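Local coordinates for protein glucose-6-phosphate 1-dehydrogenase (Mycobacterium avium, PDB 4LGV) that probably catalyses the NADP-dependent oxidation of glucose 6-phosphate to 6-phosphogluconolactone, the first step of the pentose phosphate pathway, at residues Leu376-Leu388 / Val399-Glu411. Residues are numbered along the deposited sequence; the frame is centred on the assembly and turned at random.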
# COMPACT_ATOMS: atom_id res chain seq x y z
N LEU A 376 5.87 21.76 -6.07
CA LEU A 376 6.62 22.48 -5.06
C LEU A 376 7.38 23.63 -5.71
O LEU A 376 8.29 23.39 -6.48
CB LEU A 376 7.62 21.52 -4.40
CG LEU A 376 7.05 20.22 -3.82
CD1 LEU A 376 8.15 19.32 -3.34
CD2 LEU A 376 6.12 20.49 -2.67
N ARG A 377 6.99 24.88 -5.43
CA ARG A 377 7.79 26.01 -5.81
C ARG A 377 8.87 26.23 -4.74
O ARG A 377 8.56 26.46 -3.58
CB ARG A 377 6.93 27.29 -5.98
CG ARG A 377 7.75 28.43 -6.56
CD ARG A 377 6.94 29.66 -7.01
NE ARG A 377 6.13 30.16 -5.92
CZ ARG A 377 4.81 30.18 -5.92
NH1 ARG A 377 4.12 29.80 -7.00
NH2 ARG A 377 4.17 30.60 -4.84
N ILE A 378 10.12 26.06 -5.13
CA ILE A 378 11.27 26.14 -4.24
C ILE A 378 11.65 27.60 -4.09
O ILE A 378 12.05 28.03 -3.03
CB ILE A 378 12.49 25.38 -4.84
CG1 ILE A 378 12.15 23.91 -5.10
CG2 ILE A 378 13.72 25.47 -3.96
CD1 ILE A 378 11.54 23.20 -3.93
N ASP A 379 11.52 28.37 -5.17
CA ASP A 379 11.95 29.76 -5.23
C ASP A 379 11.32 30.42 -6.46
O ASP A 379 11.10 29.76 -7.48
CB ASP A 379 13.48 29.83 -5.33
CG ASP A 379 14.03 31.24 -5.31
OD1 ASP A 379 13.90 31.92 -4.25
OD2 ASP A 379 14.57 31.70 -6.35
N PRO A 380 10.94 31.70 -6.36
CA PRO A 380 10.80 32.44 -5.14
C PRO A 380 9.51 32.09 -4.47
O PRO A 380 8.72 31.32 -5.02
CB PRO A 380 10.74 33.92 -5.61
CG PRO A 380 10.17 33.88 -7.01
CD PRO A 380 10.51 32.48 -7.55
N ASP A 381 9.30 32.67 -3.29
CA ASP A 381 8.00 32.62 -2.63
C ASP A 381 7.52 31.18 -2.54
O ASP A 381 6.52 30.78 -3.14
CB ASP A 381 7.00 33.50 -3.39
CG ASP A 381 5.71 33.65 -2.67
OD1 ASP A 381 5.61 33.24 -1.49
OD2 ASP A 381 4.76 34.17 -3.30
N PRO A 382 8.25 30.38 -1.77
CA PRO A 382 8.03 28.94 -1.74
C PRO A 382 6.59 28.56 -1.39
O PRO A 382 5.92 29.22 -0.58
CB PRO A 382 9.03 28.44 -0.70
CG PRO A 382 10.00 29.55 -0.49
CD PRO A 382 9.29 30.81 -0.83
N GLY A 383 6.13 27.48 -1.98
CA GLY A 383 4.80 26.99 -1.71
C GLY A 383 4.53 25.63 -2.32
O GLY A 383 5.38 25.03 -2.96
N MET A 384 3.34 25.15 -2.09
CA MET A 384 2.92 23.90 -2.65
C MET A 384 1.59 24.07 -3.32
O MET A 384 0.69 24.70 -2.81
CB MET A 384 2.84 22.83 -1.58
CG MET A 384 2.36 21.53 -2.19
SD MET A 384 1.96 20.28 -1.02
CE MET A 384 0.75 21.12 -0.01
N ARG A 385 1.46 23.45 -4.48
CA ARG A 385 0.18 23.37 -5.16
C ARG A 385 -0.19 21.92 -5.38
O ARG A 385 0.59 21.15 -5.93
CB ARG A 385 0.21 24.13 -6.48
CG ARG A 385 -0.86 23.71 -7.50
CD ARG A 385 -0.82 24.56 -8.78
NE ARG A 385 -1.44 25.85 -8.53
CZ ARG A 385 -1.57 26.82 -9.41
NH1 ARG A 385 -1.11 26.71 -10.65
NH2 ARG A 385 -2.16 27.96 -9.03
N LEU A 386 -1.37 21.54 -4.96
CA LEU A 386 -1.91 20.25 -5.32
C LEU A 386 -2.95 20.45 -6.45
O LEU A 386 -3.95 21.14 -6.26
CB LEU A 386 -2.50 19.60 -4.08
CG LEU A 386 -3.22 18.26 -4.26
CD1 LEU A 386 -2.33 17.13 -4.78
CD2 LEU A 386 -3.82 17.81 -2.92
N GLN A 387 -2.72 19.83 -7.61
CA GLN A 387 -3.66 19.91 -8.74
C GLN A 387 -4.56 18.70 -8.82
O GLN A 387 -4.10 17.57 -8.92
CB GLN A 387 -2.93 20.00 -10.06
CG GLN A 387 -2.03 21.20 -10.13
CD GLN A 387 -1.42 21.41 -11.51
OE1 GLN A 387 -1.80 20.72 -12.45
NE2 GLN A 387 -0.47 22.34 -11.61
N LEU A 388 -5.86 18.95 -8.74
CA LEU A 388 -6.88 17.91 -8.77
C LEU A 388 -7.94 18.29 -9.81
O LEU A 388 -7.82 19.32 -10.46
CB LEU A 388 -7.57 17.81 -7.41
CG LEU A 388 -6.69 17.53 -6.20
CD1 LEU A 388 -7.59 17.44 -4.95
CD2 LEU A 388 -5.88 16.25 -6.35
N VAL A 399 -8.54 21.99 -10.51
CA VAL A 399 -8.67 22.60 -9.24
C VAL A 399 -7.24 22.78 -8.69
O VAL A 399 -6.45 21.83 -8.67
CB VAL A 399 -9.55 21.68 -8.39
CG1 VAL A 399 -9.30 21.88 -6.94
CG2 VAL A 399 -10.99 21.96 -8.69
N HIS A 400 -6.90 24.01 -8.27
CA HIS A 400 -5.59 24.35 -7.73
C HIS A 400 -5.64 24.63 -6.24
O HIS A 400 -6.21 25.62 -5.82
CB HIS A 400 -5.01 25.55 -8.46
CG HIS A 400 -4.74 25.31 -9.92
ND1 HIS A 400 -4.49 24.06 -10.43
CD2 HIS A 400 -4.65 26.16 -10.97
CE1 HIS A 400 -4.27 24.14 -11.72
NE2 HIS A 400 -4.34 25.41 -12.07
N LEU A 401 -5.10 23.71 -5.44
CA LEU A 401 -5.09 23.81 -3.98
C LEU A 401 -3.72 24.32 -3.56
O LEU A 401 -2.74 23.56 -3.46
CB LEU A 401 -5.34 22.43 -3.37
CG LEU A 401 -6.79 21.96 -3.13
CD1 LEU A 401 -7.76 22.46 -4.14
CD2 LEU A 401 -6.95 20.45 -3.05
N ASP A 402 -3.64 25.62 -3.34
CA ASP A 402 -2.37 26.34 -3.14
C ASP A 402 -2.15 26.73 -1.70
O ASP A 402 -3.09 27.15 -1.01
CB ASP A 402 -2.40 27.62 -3.98
CG ASP A 402 -2.44 27.33 -5.47
OD1 ASP A 402 -2.27 26.16 -5.87
OD2 ASP A 402 -2.59 28.29 -6.26
N SER A 403 -0.90 26.62 -1.26
CA SER A 403 -0.50 27.13 0.02
C SER A 403 0.98 27.46 0.02
O SER A 403 1.75 26.99 -0.81
CB SER A 403 -0.79 26.13 1.12
OG SER A 403 -0.05 24.94 0.94
N SER A 404 1.35 28.31 0.96
CA SER A 404 2.68 28.77 1.16
C SER A 404 3.35 27.95 2.27
O SER A 404 2.70 27.39 3.14
CB SER A 404 2.66 30.24 1.57
OG SER A 404 2.32 31.00 0.41
N PHE A 405 4.67 27.88 2.20
CA PHE A 405 5.49 27.36 3.29
C PHE A 405 6.83 28.07 3.22
O PHE A 405 7.18 28.64 2.22
CB PHE A 405 5.65 25.82 3.25
CG PHE A 405 6.48 25.31 2.11
CD1 PHE A 405 7.83 25.17 2.23
CD2 PHE A 405 5.88 24.85 0.99
CE1 PHE A 405 8.59 24.64 1.20
CE2 PHE A 405 6.63 24.34 -0.07
CZ PHE A 405 8.00 24.25 0.05
N ALA A 406 7.57 28.01 4.31
CA ALA A 406 8.86 28.68 4.46
C ALA A 406 8.70 30.19 4.21
O ALA A 406 7.65 30.77 4.56
CB ALA A 406 9.93 28.04 3.57
N VAL A 407 9.73 30.83 3.66
CA VAL A 407 9.75 32.30 3.46
C VAL A 407 10.46 32.62 2.14
O VAL A 407 11.30 31.84 1.65
CB VAL A 407 10.48 33.07 4.61
CG1 VAL A 407 9.75 32.88 5.95
CG2 VAL A 407 11.96 32.64 4.74
N ASP A 408 10.15 33.79 1.59
CA ASP A 408 10.66 34.19 0.32
C ASP A 408 12.15 34.60 0.43
O ASP A 408 12.52 35.53 1.18
CB ASP A 408 9.84 35.32 -0.26
CG ASP A 408 10.35 35.75 -1.64
OD1 ASP A 408 10.96 34.94 -2.36
OD2 ASP A 408 10.14 36.90 -2.00
N LEU A 409 12.98 33.88 -0.31
CA LEU A 409 14.42 34.11 -0.41
C LEU A 409 14.80 34.43 -1.88
O LEU A 409 15.89 34.09 -2.33
CB LEU A 409 15.23 32.86 0.10
CG LEU A 409 15.02 32.48 1.58
CD1 LEU A 409 15.65 31.11 1.94
CD2 LEU A 409 15.51 33.58 2.55
N GLY A 410 13.89 35.07 -2.62
CA GLY A 410 14.12 35.41 -4.02
C GLY A 410 15.23 36.42 -4.23
O GLY A 410 16.12 36.20 -5.08
N GLU A 411 15.19 37.53 -3.48
CA GLU A 411 16.22 38.56 -3.61
C GLU A 411 17.57 37.93 -3.18
O GLU A 411 17.66 37.37 -2.09
CB GLU A 411 15.89 39.84 -2.84
CG GLU A 411 15.15 40.90 -3.68
CD GLU A 411 16.01 41.47 -4.82
OE1 GLU A 411 17.16 41.92 -4.57
OE2 GLU A 411 15.54 41.48 -5.98
O HOH W 1 3.85 31.03 -1.61
O HOH W 2 12.56 31.61 -2.14
O HOH W 3 -1.02 23.61 -1.27
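Strands Gly383-Leu388 and Val399-Ser404 pair as an antiparallel hairpin, their axes 4.6 Å apart at closest approach, with backbone hydrogen bonds at Met384-Ser403, Leu386-Leu401 and Leu388-Val399. Strand 395-404 is outermost within this chain in the mixed sheet of the C-terminal domain, beside 383-392. On one face, NE of Arg385 donates to OD1 of Asp402 at 2.8 Å, and NH2 meets the syn lone pair of Asp402 OD2: a bidentate, nearly coplanar salt bridge. The bend at chi3 (-77°) brings one face of the guanidinium onto the His400 ring, centres 3.8 Å apart, planes at 17°. Trp481 adds a cation-pi contact. The other face is largely apolar, with Met384, Leu386, Leu388, Val399 and Leu401 beside Ser403. There the Leu388 and Leu401 side chains cross at about a right angle, CD1 of Leu388 3.6 Å from CD2 of Leu401. A second subunit packs on this face. Pro382 CB sits over one face of the Phe405 ring. OD1 of Asp408 accepts Asp381 N (3.0 Å) and Gly410 N from opposite carboxylate faces, the latter closing an Asx turn. One oxygen thus ties two loops together, while bridge and stack probably fix the rotation of the Arg385 guanidinium.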